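Local coordinates for 2-oxoadipate dioxygenase/decarboxylase (Pseudomonas putida, PDB 6W1G), which catalyses the iron(II)-dependent, dioxygen-consuming decarboxylation and hydroxylation of 2-oxoadipate to D-2-hydroxyglutarate in D-lysine catabolism, at residues 14-19 against 124-129; 84-89 against 163-168; 88-93 against 180-185; 155-160 against 187-192. All coordinates share one frame; numbering follows the deposited sequence.

Contact 1: 14-19 against 124-129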
# COMPACT_ATOMS: atom_id res chain seq x y z
N ALA A 14 -4.13 11.71 -8.05
CA ALA A 14 -2.80 12.33 -7.85
C ALA A 14 -2.91 13.58 -7.03
O ALA A 14 -2.08 13.84 -6.14
CB ALA A 14 -2.17 12.62 -9.21
N GLN A 15 -3.93 14.40 -7.30
CA GLN A 15 -4.13 15.63 -6.54
C GLN A 15 -4.45 15.35 -5.08
O GLN A 15 -3.97 16.05 -4.17
CB GLN A 15 -5.24 16.44 -7.19
CG GLN A 15 -4.82 17.11 -8.47
CD GLN A 15 -5.96 17.75 -9.21
OE1 GLN A 15 -7.12 17.58 -8.85
NE2 GLN A 15 -5.64 18.46 -10.27
N PHE A 16 -5.27 14.34 -4.83
CA PHE A 16 -5.62 13.97 -3.47
C PHE A 16 -4.41 13.47 -2.71
O PHE A 16 -4.18 13.87 -1.56
CB PHE A 16 -6.72 12.90 -3.49
CG PHE A 16 -7.16 12.43 -2.14
CD1 PHE A 16 -8.03 13.19 -1.37
CD2 PHE A 16 -6.71 11.25 -1.62
CE1 PHE A 16 -8.43 12.76 -0.10
CE2 PHE A 16 -7.11 10.83 -0.37
CZ PHE A 16 -7.96 11.59 0.40
N SER A 17 -3.59 12.61 -3.33
CA SER A 17 -2.39 12.11 -2.68
C SER A 17 -1.49 13.28 -2.31
O SER A 17 -0.91 13.35 -1.21
CB SER A 17 -1.68 11.17 -3.61
OG SER A 17 -0.48 10.72 -3.02
N ALA A 18 -1.29 14.22 -3.24
CA ALA A 18 -0.43 15.36 -2.96
C ALA A 18 -0.98 16.24 -1.85
O ALA A 18 -0.22 16.72 -0.98
CB ALA A 18 -0.24 16.21 -4.23
N ALA A 19 -2.30 16.46 -1.84
CA ALA A 19 -2.91 17.27 -0.78
C ALA A 19 -2.82 16.57 0.56
O ALA A 19 -2.60 17.22 1.60
CB ALA A 19 -4.36 17.61 -1.13
N SER A 124 -0.86 7.75 -11.00
CA SER A 124 -0.75 7.80 -9.54
C SER A 124 -0.92 6.43 -8.95
O SER A 124 -2.01 5.83 -9.10
CB SER A 124 -1.78 8.72 -8.90
OG SER A 124 -1.67 8.63 -7.47
N PRO A 125 0.06 5.93 -8.19
CA PRO A 125 -0.08 4.63 -7.55
C PRO A 125 -0.57 4.74 -6.11
O PRO A 125 -0.44 3.79 -5.32
CB PRO A 125 1.34 4.08 -7.58
CG PRO A 125 2.15 5.31 -7.34
CD PRO A 125 1.46 6.41 -8.13
N PHE A 126 -1.17 5.87 -5.75
CA PHE A 126 -1.65 6.05 -4.38
C PHE A 126 -2.60 4.94 -3.98
O PHE A 126 -3.52 4.59 -4.74
CB PHE A 126 -2.35 7.40 -4.27
CG PHE A 126 -2.77 7.78 -2.91
CD1 PHE A 126 -1.83 7.93 -1.90
CD2 PHE A 126 -4.10 8.04 -2.63
CE1 PHE A 126 -2.23 8.33 -0.62
CE2 PHE A 126 -4.49 8.46 -1.38
CZ PHE A 126 -3.55 8.60 -0.37
N ARG A 127 -2.43 4.45 -2.77
CA ARG A 127 -3.32 3.44 -2.19
C ARG A 127 -3.68 3.87 -0.78
O ARG A 127 -2.90 4.55 -0.13
CB ARG A 127 -2.75 2.02 -2.01
CG ARG A 127 -1.85 1.49 -3.04
CD ARG A 127 -0.41 1.63 -2.61
NE ARG A 127 0.43 1.12 -3.62
CZ ARG A 127 1.63 1.61 -3.94
NH1 ARG A 127 2.33 1.12 -4.92
NH2 ARG A 127 2.15 2.62 -3.25
N VAL A 128 -4.87 3.45 -0.33
CA VAL A 128 -5.27 3.67 1.05
C VAL A 128 -5.66 2.33 1.66
O VAL A 128 -6.70 1.75 1.30
CB VAL A 128 -6.35 4.71 1.25
CG1 VAL A 128 -6.69 4.81 2.76
CG2 VAL A 128 -5.90 6.04 0.72
N PHE A 129 -4.81 1.83 2.57
CA PHE A 129 -5.08 0.63 3.34
C PHE A 129 -6.12 0.98 4.39
O PHE A 129 -5.90 1.91 5.18
CB PHE A 129 -3.79 0.16 4.01
CG PHE A 129 -3.88 -1.19 4.65
CD1 PHE A 129 -4.23 -1.34 5.98
CD2 PHE A 129 -3.65 -2.33 3.91
CE1 PHE A 129 -4.29 -2.60 6.54
CE2 PHE A 129 -3.72 -3.59 4.49
CZ PHE A 129 -4.04 -3.71 5.79
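Phe16 and Ser17 on the helix and Phe126 on the facing loop all place their first side-chain atom beyond CB, CG or OG, opposite the backbone nitrogen (chi1 178° for Ser17), and these torsions bring the three groups together. Ser17 comes down on the Phe126 ring: its CB lies 3.9 Å from the ring centroid, 23° off the ring normal, a CH-pi contact displaced toward the rim. A serine is short enough for the helix to approach a ring this closely. Its OG passes 3.3 Å from CD1 of Phe126, and the hydroxyl, buried here, is hydrogen-bonded to Arg69. Beside it the two phenylalanines meet obliquely, planes at 63°, with Phe126 CE2 at the edge of the Phe16 ring, 3.6 Å from its CD2. Phe16 also packs on Met91 and Phe190, as suits a large apolar residue in the interior. Nearby, Ala14 packs its CB on Ser124 CB at 3.9 Å, where a small methyl fits close against the loop. Ser124 follows helix 118-123, and its OG accepts a nearly straight bond from Phe126 N at 3.3 Å. This ST turn lies just before strand 127-133 of the mixed sheet. Helix 9-27 packs on that lead-in, next to strand 69-75, which carries His70, a ligand of the iron whose place nickel takes here; the contact thus borders the metal site.

Contact 2: 84-89 against 163-168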
# COMPACT_ATOMS: atom_id res chain seq x y z
N ILE A 84 -16.85 5.12 2.22
CA ILE A 84 -15.50 5.41 1.81
C ILE A 84 -15.12 4.71 0.51
O ILE A 84 -14.38 5.28 -0.30
CB ILE A 84 -14.54 5.19 2.96
CG1 ILE A 84 -13.50 6.29 2.86
CG2 ILE A 84 -14.07 3.90 3.01
CD1 ILE A 84 -12.79 6.46 4.11
N ALA A 85 -15.69 3.52 0.22
CA ALA A 85 -15.48 2.92 -1.08
C ALA A 85 -16.00 3.82 -2.18
O ALA A 85 -15.38 3.95 -3.24
CB ALA A 85 -16.15 1.56 -1.14
N ARG A 86 -17.17 4.44 -1.97
CA ARG A 86 -17.72 5.36 -2.97
C ARG A 86 -16.85 6.59 -3.14
O ARG A 86 -16.68 7.10 -4.24
CB ARG A 86 -19.15 5.76 -2.60
CG ARG A 86 -20.11 4.61 -2.61
CD ARG A 86 -21.46 5.04 -2.02
NE ARG A 86 -22.08 6.11 -2.80
CZ ARG A 86 -22.65 7.19 -2.30
NH1 ARG A 86 -22.70 7.39 -0.98
NH2 ARG A 86 -23.16 8.09 -3.14
N LEU A 87 -16.33 7.12 -2.02
CA LEU A 87 -15.40 8.24 -2.06
C LEU A 87 -14.18 7.91 -2.90
O LEU A 87 -13.77 8.69 -3.78
CB LEU A 87 -15.02 8.61 -0.62
CG LEU A 87 -14.19 9.86 -0.39
CD1 LEU A 87 -14.45 10.44 1.00
CD2 LEU A 87 -12.72 9.58 -0.59
N PHE A 88 -13.57 6.76 -2.62
CA PHE A 88 -12.38 6.38 -3.35
C PHE A 88 -12.65 6.04 -4.81
O PHE A 88 -11.77 6.24 -5.66
CB PHE A 88 -11.67 5.23 -2.62
CG PHE A 88 -11.02 5.61 -1.33
CD1 PHE A 88 -10.27 6.74 -1.22
CD2 PHE A 88 -11.12 4.77 -0.23
CE1 PHE A 88 -9.65 7.06 -0.02
CE2 PHE A 88 -10.52 5.09 0.93
CZ PHE A 88 -9.80 6.24 1.04
N ALA A 89 -13.85 5.60 -5.13
CA ALA A 89 -14.19 5.32 -6.52
C ALA A 89 -14.19 6.58 -7.37
O ALA A 89 -13.88 6.51 -8.56
CB ALA A 89 -15.55 4.61 -6.59
N GLU A 163 -22.33 15.08 -1.38
CA GLU A 163 -23.00 15.61 -2.56
C GLU A 163 -22.16 15.36 -3.81
O GLU A 163 -22.69 14.99 -4.86
CB GLU A 163 -23.23 17.11 -2.40
CG GLU A 163 -24.29 17.47 -1.40
CD GLU A 163 -24.35 18.94 -1.08
OE1 GLU A 163 -23.56 19.78 -1.59
OE2 GLU A 163 -25.21 19.27 -0.25
N LEU A 164 -20.84 15.60 -3.72
CA LEU A 164 -20.01 15.48 -4.90
C LEU A 164 -19.78 14.03 -5.29
O LEU A 164 -19.70 13.72 -6.49
CB LEU A 164 -18.69 16.21 -4.67
CG LEU A 164 -18.81 17.73 -4.69
CD1 LEU A 164 -17.57 18.40 -4.08
CD2 LEU A 164 -19.00 18.20 -6.14
N ILE A 165 -19.76 13.10 -4.33
CA ILE A 165 -19.74 11.67 -4.63
C ILE A 165 -20.99 11.28 -5.42
O ILE A 165 -20.93 10.62 -6.47
CB ILE A 165 -19.61 10.84 -3.35
CG1 ILE A 165 -18.25 11.09 -2.68
CG2 ILE A 165 -19.77 9.37 -3.64
CD1 ILE A 165 -18.16 10.55 -1.28
N ALA A 166 -22.15 11.73 -4.94
CA ALA A 166 -23.41 11.41 -5.61
C ALA A 166 -23.45 12.02 -7.01
O ALA A 166 -23.92 11.39 -7.97
CB ALA A 166 -24.59 11.85 -4.76
N GLN A 167 -23.00 13.26 -7.13
CA GLN A 167 -22.95 13.94 -8.41
C GLN A 167 -22.05 13.20 -9.39
O GLN A 167 -22.41 12.98 -10.57
CB GLN A 167 -22.46 15.36 -8.22
CG GLN A 167 -22.43 16.15 -9.49
CD GLN A 167 -21.86 17.54 -9.27
OE1 GLN A 167 -22.18 18.21 -8.28
NE2 GLN A 167 -21.09 18.01 -10.21
N CYS A 168 -20.87 12.79 -8.93
CA CYS A 168 -19.93 12.06 -9.78
C CYS A 168 -20.59 10.80 -10.32
O CYS A 168 -20.48 10.47 -11.51
CB CYS A 168 -18.67 11.73 -8.99
SG CYS A 168 -17.40 10.97 -9.94
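Ile165 reaches from segment 163-168 of helix 159-171 into the angle between Arg86 and Leu87. From its CB the two branches part: CG2 lies opposite the backbone nitrogen, while CG1 lies opposite the carbonyl carbon (chi1 -66°), and each finds a different neighbour. CG2 sits over one face of the Arg86 guanidinium, 3.7 Å from NH2, and also touches Arg86 CB at 3.8 Å, so this methyl rests against both ends of the arginine side chain. Along the other branch, CG1 comes within 4.1 Å of Leu87 CA. The tip, CD1, then settles against the helix backbone and the root of the leucine, 3.7 Å from both Leu87 CA and Leu87 CB. A beta-branched isoleucine suits this position because one residue can cover two neighbours with separate methyls. The arginine bends at chi3 (62°), which folds its head across the isoleucine; NH2 passes 4.1 Å from Ala166 CA, where the small alanine permits the approach. Arg86 offers its CB and one guanidinium face to the methyl while its NE pairs with Glu169 in a salt bridge, whereas Leu87 is buried and also meets Phe182. The axes of segments 84-89 and 163-168 cross at 62° and come within 9.6 Å, a helix-helix crossing that joins helices 78-90 and 159-171, away from the metal site.

Contact 3: 88-93 against 180-185; sequences FAVMGM and ETFVQE
This is buried apolar packing at the end of helix 78-90, which closes in a Schellman motif and is met there by one aromatic ring from helix 176-188. Phe182 crosses the gap: with CG opposite its backbone nitrogen (chi1 171°), the ring extends toward Val90 and Met91. The CA atoms of Val90 and Phe182 are 9.0 Å apart, and a large ring suits a gap of that width. Val90 approaches head-on and covers one face, its CG1 3.8 Å from the ring centroid and 15° off the normal, a CH-pi contact; its CB touches CZ of Phe182 at 3.7 Å. Met91 instead takes the edge, a Met-aromatic contact in which SD lies in the ring plane, 5.3 Å from the centroid. Its flexible chain, bent at chi3, brings SD to the edge while it also packs on Phe16 of helix 9-27. The same phenylalanine also meets Ile165, so helix 159-171 shares in this core. Just past the methionine the backbone turns at Gly92, whose positive phi (71°) is readily adopted by glycine. Gly92 N bonds to Ala89 O and Met93 N to Phe88 O, the Schellman pair; Phe88 O also accepts from Met91 N, and Met93 N and Met91 N each lie 3.0 Å from it, on opposite faces of the Phe88 carbonyl plane.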
# COMPACT_ATOMS: atom_id res chain seq x y z
N PHE A 88 -13.57 6.76 -2.62
CA PHE A 88 -12.38 6.38 -3.35
C PHE A 88 -12.65 6.04 -4.81
O PHE A 88 -11.77 6.24 -5.66
CB PHE A 88 -11.67 5.23 -2.62
CG PHE A 88 -11.02 5.61 -1.33
CD1 PHE A 88 -10.27 6.74 -1.22
CD2 PHE A 88 -11.12 4.77 -0.23
CE1 PHE A 88 -9.65 7.06 -0.02
CE2 PHE A 88 -10.52 5.09 0.93
CZ PHE A 88 -9.80 6.24 1.04
N ALA A 89 -13.85 5.60 -5.13
CA ALA A 89 -14.19 5.32 -6.52
C ALA A 89 -14.19 6.58 -7.37
O ALA A 89 -13.88 6.51 -8.56
CB ALA A 89 -15.55 4.61 -6.59
N VAL A 90 -14.47 7.75 -6.78
CA VAL A 90 -14.36 9.02 -7.52
C VAL A 90 -12.96 9.18 -8.07
O VAL A 90 -12.75 9.78 -9.13
CB VAL A 90 -14.74 10.21 -6.59
CG1 VAL A 90 -14.46 11.53 -7.30
CG2 VAL A 90 -16.19 10.08 -6.19
N MET A 91 -11.98 8.66 -7.34
CA MET A 91 -10.56 8.75 -7.69
C MET A 91 -10.03 7.49 -8.35
O MET A 91 -8.81 7.26 -8.34
CB MET A 91 -9.77 9.09 -6.44
CG MET A 91 -10.19 10.41 -5.87
SD MET A 91 -9.24 10.97 -4.48
CE MET A 91 -9.72 9.90 -3.33
N GLY A 92 -10.91 6.65 -8.90
CA GLY A 92 -10.44 5.50 -9.62
C GLY A 92 -9.82 4.42 -8.75
O GLY A 92 -9.04 3.61 -9.27
N MET A 93 -10.14 4.40 -7.46
CA MET A 93 -9.54 3.45 -6.53
C MET A 93 -10.57 2.41 -6.19
O MET A 93 -11.67 2.78 -5.75
CB MET A 93 -9.08 4.21 -5.28
CG MET A 93 -7.98 5.19 -5.59
SD MET A 93 -7.70 6.46 -4.31
CE MET A 93 -6.89 5.41 -3.13
N GLU A 180 -11.55 19.77 -7.61
CA GLU A 180 -10.79 20.48 -6.58
C GLU A 180 -11.59 20.61 -5.28
O GLU A 180 -11.07 20.38 -4.18
CB GLU A 180 -10.29 21.83 -7.05
CG GLU A 180 -9.32 22.44 -6.00
CD GLU A 180 -8.33 21.39 -5.43
OE1 GLU A 180 -7.58 20.81 -6.24
OE2 GLU A 180 -8.33 21.13 -4.21
N THR A 181 -12.89 20.95 -5.39
CA THR A 181 -13.72 21.02 -4.20
C THR A 181 -13.81 19.65 -3.54
O THR A 181 -13.72 19.52 -2.31
CB THR A 181 -15.11 21.54 -4.56
OG1 THR A 181 -14.97 22.82 -5.19
CG2 THR A 181 -16.00 21.64 -3.32
N PHE A 182 -13.99 18.61 -4.35
CA PHE A 182 -14.04 17.25 -3.84
C PHE A 182 -12.78 16.89 -3.03
O PHE A 182 -12.88 16.30 -1.95
CB PHE A 182 -14.26 16.24 -4.99
CG PHE A 182 -14.12 14.82 -4.56
CD1 PHE A 182 -15.13 14.15 -3.89
CD2 PHE A 182 -12.89 14.19 -4.73
CE1 PHE A 182 -14.89 12.83 -3.47
CE2 PHE A 182 -12.70 12.90 -4.32
CZ PHE A 182 -13.68 12.24 -3.69
N VAL A 183 -11.59 17.21 -3.58
CA VAL A 183 -10.37 16.86 -2.87
C VAL A 183 -10.34 17.54 -1.53
O VAL A 183 -10.01 16.92 -0.52
CB VAL A 183 -9.15 17.21 -3.76
CG1 VAL A 183 -7.89 17.20 -2.93
CG2 VAL A 183 -9.07 16.21 -4.91
N GLN A 184 -10.70 18.82 -1.50
CA GLN A 184 -10.64 19.53 -0.23
C GLN A 184 -11.65 18.99 0.77
O GLN A 184 -11.36 18.89 1.98
CB GLN A 184 -10.83 21.01 -0.48
CG GLN A 184 -9.58 21.65 -1.15
CD GLN A 184 -8.17 21.34 -0.50
OE1 GLN A 184 -7.97 21.45 0.72
NE2 GLN A 184 -7.20 20.96 -1.35
N GLU A 185 -12.86 18.67 0.30
CA GLU A 185 -13.87 18.16 1.20
C GLU A 185 -13.53 16.78 1.70
O GLU A 185 -13.75 16.45 2.86
CB GLU A 185 -15.23 18.20 0.52
CG GLU A 185 -15.75 19.58 0.27
CD GLU A 185 -16.12 20.36 1.55
OE1 GLU A 185 -16.40 19.74 2.59
OE2 GLU A 185 -16.17 21.61 1.47

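Contact 4: 155-160 against 187-192; sequences QIFTSR and LHTFRW
Thr189 points its side chain at the carbonyl of Ile156 and the ring of Phe157, joining the loop that leads to the N-cap of helix 159-171 with the type I turn from His188 to Arg191. Two waters share in this polar junction. Thr189 OG1 lies opposite the carbonyl carbon (chi1 -62°), 3.2 Å from Ile156 O, and also passes CD1 of Phe157 at an oblique angle. Thr189 CG2 lies 3.5 Å from Ile156 O. Threonine suits this buried place because it offers both a hydroxyl and a methyl. Alongside, the side chains of Thr158 and His188 slant past each other, the threonine CG2 lying 4.0 Å from His188 CB and also near the imidazole. The hydroxyl of Thr158 turns elsewhere, toward Glu185 and the backbone nitrogen of Ala161, the latter bond capping the helix. His188 itself is steadied from its own segment: Arg191 NE donates to His188 ND1 at 3.2 Å, tilted 18° from the ring plane. Phe157, for its part, packs on Leu87 of helix 78-90. The two waters also bridge the chains: one donates to both Ile156 O and Thr189 O, and the other accepts from Thr158 N at 2.9 Å and lies 2.6 Å from Thr189 OG1.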
# COMPACT_ATOMS: atom_id res chain seq x y z
N GLN A 155 -20.60 11.41 12.17
CA GLN A 155 -20.68 11.61 10.72
C GLN A 155 -19.32 12.04 10.20
O GLN A 155 -18.97 13.22 10.27
CB GLN A 155 -21.73 12.65 10.36
CG GLN A 155 -21.75 13.02 8.86
CD GLN A 155 -21.91 11.82 7.91
OE1 GLN A 155 -20.94 11.30 7.40
NE2 GLN A 155 -23.16 11.42 7.66
N ILE A 156 -18.56 11.10 9.66
CA ILE A 156 -17.18 11.39 9.29
C ILE A 156 -17.00 12.10 7.95
O ILE A 156 -15.90 12.55 7.65
CB ILE A 156 -16.33 10.11 9.35
CG1 ILE A 156 -16.69 9.13 8.23
CG2 ILE A 156 -16.40 9.48 10.75
CD1 ILE A 156 -15.73 7.97 8.14
N PHE A 157 -18.02 12.18 7.12
CA PHE A 157 -17.96 12.83 5.82
C PHE A 157 -18.71 14.15 5.84
O PHE A 157 -19.81 14.23 6.41
CB PHE A 157 -18.61 11.96 4.77
CG PHE A 157 -18.06 10.56 4.73
CD1 PHE A 157 -16.81 10.29 4.21
CD2 PHE A 157 -18.78 9.51 5.31
CE1 PHE A 157 -16.33 8.97 4.21
CE2 PHE A 157 -18.31 8.22 5.31
CZ PHE A 157 -17.10 7.94 4.77
N THR A 158 -18.13 15.17 5.22
CA THR A 158 -18.87 16.41 5.10
C THR A 158 -20.02 16.24 4.13
O THR A 158 -20.00 15.41 3.22
CB THR A 158 -18.00 17.58 4.65
OG1 THR A 158 -17.66 17.40 3.27
CG2 THR A 158 -16.74 17.72 5.49
N SER A 159 -21.07 17.04 4.34
CA SER A 159 -22.20 16.98 3.44
C SER A 159 -21.79 17.31 2.01
O SER A 159 -22.32 16.70 1.06
CB SER A 159 -23.31 17.92 3.92
OG SER A 159 -23.89 17.42 5.11
N ARG A 160 -20.87 18.26 1.83
CA ARG A 160 -20.43 18.61 0.49
C ARG A 160 -19.69 17.43 -0.17
O ARG A 160 -19.87 17.16 -1.37
CB ARG A 160 -19.56 19.86 0.49
CG ARG A 160 -19.29 20.43 -0.89
CD ARG A 160 -20.53 21.17 -1.41
NE ARG A 160 -20.28 21.62 -2.79
CZ ARG A 160 -20.82 21.09 -3.88
NH1 ARG A 160 -21.72 20.10 -3.81
NH2 ARG A 160 -20.43 21.53 -5.06
N LEU A 187 -10.58 15.57 2.07
CA LEU A 187 -9.45 15.63 2.97
C LEU A 187 -9.88 15.87 4.41
O LEU A 187 -9.23 15.39 5.34
CB LEU A 187 -8.55 16.76 2.50
CG LEU A 187 -7.10 16.82 2.97
CD1 LEU A 187 -6.38 15.62 2.50
CD2 LEU A 187 -6.47 18.10 2.45
N HIS A 188 -11.00 16.59 4.60
CA HIS A 188 -11.44 16.84 5.95
C HIS A 188 -11.68 15.55 6.73
O HIS A 188 -11.50 15.52 7.96
CB HIS A 188 -12.72 17.67 5.92
CG HIS A 188 -12.55 19.07 5.47
ND1 HIS A 188 -11.52 19.88 5.90
CD2 HIS A 188 -13.33 19.84 4.68
CE1 HIS A 188 -11.66 21.09 5.36
NE2 HIS A 188 -12.76 21.09 4.62
N THR A 189 -12.07 14.48 6.04
CA THR A 189 -12.35 13.21 6.70
C THR A 189 -11.15 12.70 7.46
O THR A 189 -11.32 12.00 8.46
CB THR A 189 -12.84 12.20 5.68
OG1 THR A 189 -14.03 12.70 5.11
CG2 THR A 189 -13.19 10.89 6.28
N PHE A 190 -9.94 13.03 6.98
CA PHE A 190 -8.70 12.40 7.42
C PHE A 190 -7.81 13.31 8.25
O PHE A 190 -6.71 12.90 8.64
CB PHE A 190 -7.95 11.90 6.19
CG PHE A 190 -8.83 11.05 5.30
CD1 PHE A 190 -9.31 9.83 5.75
CD2 PHE A 190 -9.27 11.52 4.09
CE1 PHE A 190 -10.13 9.08 4.99
CE2 PHE A 190 -10.12 10.75 3.30
CZ PHE A 190 -10.55 9.52 3.76
N ARG A 191 -8.29 14.49 8.59
CA ARG A 191 -7.49 15.41 9.38
C ARG A 191 -7.44 14.97 10.84
O ARG A 191 -8.39 14.38 11.37
CB ARG A 191 -8.14 16.78 9.34
CG ARG A 191 -7.94 17.51 8.10
CD ARG A 191 -8.49 18.94 8.20
NE ARG A 191 -8.50 19.51 6.87
CZ ARG A 191 -7.44 20.07 6.31
NH1 ARG A 191 -6.32 20.16 6.98
NH2 ARG A 191 -7.51 20.56 5.08
N TRP A 192 -6.35 15.34 11.51
CA TRP A 192 -6.25 15.08 12.94
C TRP A 192 -7.11 16.06 13.72
O TRP A 192 -7.09 17.26 13.45
CB TRP A 192 -4.79 15.27 13.37
CG TRP A 192 -4.58 14.95 14.82
CD1 TRP A 192 -4.60 15.83 15.87
CD2 TRP A 192 -4.33 13.65 15.38
NE1 TRP A 192 -4.39 15.15 17.05
CE2 TRP A 192 -4.21 13.82 16.77
CE3 TRP A 192 -4.20 12.37 14.83
CZ2 TRP A 192 -3.98 12.75 17.63
CZ3 TRP A 192 -3.95 11.30 15.69
CH2 TRP A 192 -3.85 11.50 17.07
O HOH W 1 -13.88 12.69 9.80
O HOH W 2 -15.50 14.63 4.09

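In the fold
Contact 1 lies nearest the chain centre and the metal site, packing helix 9-27 on the loop that leads into the mixed sheet; contacts 2, 3 and 4 lie farther from the centre. Contacts 1 and 3 are buried, contact 4 mostly so, and contact 2 only partly. Contacts 2 and 3 share helix 78-90, whose Phe88 packs on Val128 of contact 1. Chemistry follows position: aromatic rings in 1, a ring with a valine and a methionine sulfur in 3, aliphatic packing with a charged margin in 2, and hydroxyls, carbonyls and bridging waters in 4. Contact 4 joins the start of helix 159-171 to the turn that follows helix 176-188, and its Phe190 packs on Ile84 of contact 2.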